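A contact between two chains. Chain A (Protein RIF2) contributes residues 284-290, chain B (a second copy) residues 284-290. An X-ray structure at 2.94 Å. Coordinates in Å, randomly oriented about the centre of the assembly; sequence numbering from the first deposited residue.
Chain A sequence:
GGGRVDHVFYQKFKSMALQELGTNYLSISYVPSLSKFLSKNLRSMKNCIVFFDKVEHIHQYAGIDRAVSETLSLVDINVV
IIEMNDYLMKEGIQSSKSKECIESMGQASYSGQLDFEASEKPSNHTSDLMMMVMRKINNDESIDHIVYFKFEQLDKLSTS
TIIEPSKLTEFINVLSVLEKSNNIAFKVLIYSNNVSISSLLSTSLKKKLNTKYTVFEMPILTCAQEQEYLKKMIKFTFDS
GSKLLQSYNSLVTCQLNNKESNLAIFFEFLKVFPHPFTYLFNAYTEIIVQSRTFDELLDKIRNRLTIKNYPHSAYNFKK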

# COMPACT_ATOMS: atom_id res chain seq x y z
N TYR A 284 15.13 -2.78 5.60
CA TYR A 284 14.03 -3.70 5.76
C TYR A 284 13.41 -4.19 4.46
O TYR A 284 13.09 -5.38 4.38
CB TYR A 284 12.97 -3.12 6.68
CG TYR A 284 12.62 -4.07 7.79
CD1 TYR A 284 13.51 -4.31 8.83
CD2 TYR A 284 11.40 -4.75 7.80
CE1 TYR A 284 13.20 -5.21 9.85
CE2 TYR A 284 11.08 -5.64 8.81
CZ TYR A 284 11.99 -5.87 9.83
OH TYR A 284 11.69 -6.74 10.84
N THR A 285 13.21 -3.31 3.45
CA THR A 285 12.67 -3.78 2.17
C THR A 285 13.63 -4.83 1.56
O THR A 285 13.17 -5.85 1.07
CB THR A 285 12.34 -2.64 1.20
OG1 THR A 285 13.54 -1.99 0.88
CG2 THR A 285 11.35 -1.64 1.77
N GLU A 286 14.96 -4.63 1.71
CA GLU A 286 15.98 -5.58 1.26
C GLU A 286 15.84 -6.94 1.91
O GLU A 286 15.75 -7.92 1.18
CB GLU A 286 17.39 -5.04 1.49
CG GLU A 286 17.81 -4.04 0.43
CD GLU A 286 19.19 -3.47 0.64
OE1 GLU A 286 20.06 -4.19 1.18
OE2 GLU A 286 19.41 -2.30 0.24
N ILE A 287 15.78 -7.02 3.26
CA ILE A 287 15.63 -8.32 3.94
C ILE A 287 14.36 -9.03 3.46
O ILE A 287 14.44 -10.22 3.17
CB ILE A 287 15.76 -8.31 5.49
CG1 ILE A 287 14.63 -7.51 6.17
CG2 ILE A 287 17.15 -7.85 5.95
CD1 ILE A 287 14.51 -7.71 7.61
N ILE A 288 13.22 -8.30 3.31
CA ILE A 288 11.96 -8.89 2.83
C ILE A 288 12.12 -9.39 1.41
O ILE A 288 11.90 -10.57 1.17
CB ILE A 288 10.70 -7.96 3.02
CG1 ILE A 288 10.51 -7.60 4.54
CG2 ILE A 288 9.44 -8.61 2.44
CD1 ILE A 288 9.70 -6.45 4.84
N VAL A 289 12.52 -8.52 0.47
CA VAL A 289 12.73 -8.82 -0.96
C VAL A 289 13.72 -10.00 -1.15
O VAL A 289 13.34 -10.98 -1.80
CB VAL A 289 13.14 -7.54 -1.74
CG1 VAL A 289 13.87 -7.87 -3.03
CG2 VAL A 289 11.93 -6.66 -2.03
N GLN A 290 14.94 -9.93 -0.56
CA GLN A 290 15.97 -10.96 -0.69
C GLN A 290 15.62 -12.32 -0.10
O GLN A 290 16.21 -13.30 -0.52
CB GLN A 290 17.28 -10.51 -0.07
CG GLN A 290 17.93 -9.32 -0.74
CD GLN A 290 18.90 -8.63 0.18
OE1 GLN A 290 19.35 -7.52 -0.11
NE2 GLN A 290 19.25 -9.26 1.33
N TYR B 284 10.41 -7.01 -10.52
CA TYR B 284 10.20 -5.57 -10.42
C TYR B 284 10.50 -4.97 -9.06
O TYR B 284 11.08 -3.88 -9.03
CB TYR B 284 8.79 -5.22 -10.87
CG TYR B 284 8.80 -4.14 -11.91
CD1 TYR B 284 9.24 -4.40 -13.21
CD2 TYR B 284 8.40 -2.84 -11.61
CE1 TYR B 284 9.27 -3.40 -14.17
CE2 TYR B 284 8.43 -1.83 -12.56
CZ TYR B 284 8.86 -2.12 -13.85
OH TYR B 284 8.89 -1.14 -14.81
N THR B 285 10.13 -5.63 -7.94
CA THR B 285 10.48 -5.09 -6.62
C THR B 285 12.02 -5.00 -6.50
O THR B 285 12.52 -3.99 -6.01
CB THR B 285 9.83 -5.85 -5.47
OG1 THR B 285 10.34 -7.15 -5.47
CG2 THR B 285 8.31 -5.89 -5.55
N GLU B 286 12.75 -5.98 -7.05
CA GLU B 286 14.22 -5.98 -7.08
C GLU B 286 14.79 -4.79 -7.81
O GLU B 286 15.60 -4.08 -7.21
CB GLU B 286 14.76 -7.27 -7.68
CG GLU B 286 14.75 -8.43 -6.70
CD GLU B 286 15.27 -9.73 -7.27
OE1 GLU B 286 16.16 -9.69 -8.15
OE2 GLU B 286 14.80 -10.80 -6.83
N ILE B 287 14.36 -4.52 -9.06
CA ILE B 287 14.87 -3.37 -9.81
C ILE B 287 14.61 -2.07 -9.04
O ILE B 287 15.54 -1.26 -8.94
CB ILE B 287 14.46 -3.26 -11.31
CG1 ILE B 287 12.94 -3.05 -11.48
CG2 ILE B 287 14.97 -4.45 -12.14
CD1 ILE B 287 12.52 -2.65 -12.82
N ILE B 288 13.41 -1.90 -8.44
CA ILE B 288 13.08 -0.70 -7.65
C ILE B 288 13.98 -0.60 -6.43
O ILE B 288 14.66 0.40 -6.29
CB ILE B 288 11.54 -0.56 -7.31
CG1 ILE B 288 10.69 -0.51 -8.62
CG2 ILE B 288 11.29 0.68 -6.43
CD1 ILE B 288 9.29 -0.82 -8.50
N VAL B 289 13.99 -1.64 -5.57
CA VAL B 289 14.80 -1.73 -4.34
C VAL B 289 16.31 -1.50 -4.63
O VAL B 289 16.89 -0.60 -4.02
CB VAL B 289 14.51 -3.05 -3.58
CG1 VAL B 289 15.65 -3.43 -2.65
CG2 VAL B 289 13.20 -2.96 -2.81
N GLN B 290 16.91 -2.27 -5.57
CA GLN B 290 18.33 -2.18 -5.92
C GLN B 290 18.78 -0.85 -6.52
O GLN B 290 19.96 -0.55 -6.44
CB GLN B 290 18.74 -3.28 -6.87
CG GLN B 290 18.63 -4.68 -6.29
CD GLN B 290 18.56 -5.72 -7.40
OE1 GLN B 290 18.24 -6.88 -7.13
NE2 GLN B 290 18.83 -5.33 -8.66

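Two copies of one helical segment of Protein RIF2, related by an exact two-fold axis, pack in a nearly antiparallel pair: their N-to-C directions differ by 153°, and the helix axes approach to 10.4 Å. Within each stretch the helix is held by i to i+4 backbone hydrogen bonds, such as Val A289 N to Thr A285 O at 2.8 Å and its equivalent in chain B. The antiparallel course sets Glu A286 against Val B289, with their CA atoms 6.9 Å apart, and the symmetry repeats this pairing with Val A289 and Glu B286. Apolar packing centres on the two valines, whose CA-to-CB bonds point toward the opposing helix. Val A289 CG2 lies 4.0 Å from Val B289 CG2, a van der Waals contact between methyl groups, and each valine loses more surface to the other helix than any other residue here. The remaining contacts bring residues with polar groups against the valine methyls. Thr A285 OG1 sits 3.8 Å from Val B289 CG2; a methyl group offers it no polar partner, and this hydroxyl is hydrogen-bonded instead to a residue adjoining the stretch. The CA-to-CB bond of Glu A286 points sideways, but the end of its side chain comes nearer the other helix, and its CG methylene meets Val B289 CG1 at 3.8 Å. Its carboxylate oxygens, OE1 and OE2, form hydrogen bonds elsewhere in the structure, while the aliphatic CG makes the contact here. Each valine is thus touched by the threonine, glutamate and valine of the partner helix. No hydrogen bond crosses between the stretches, and the contact, which buries 232 Å² summed over both sides, depends on close packing. Tyr A284, Ile A287 and Ile A288 lie out of reach of the other stretch, as do their counterparts in chain B.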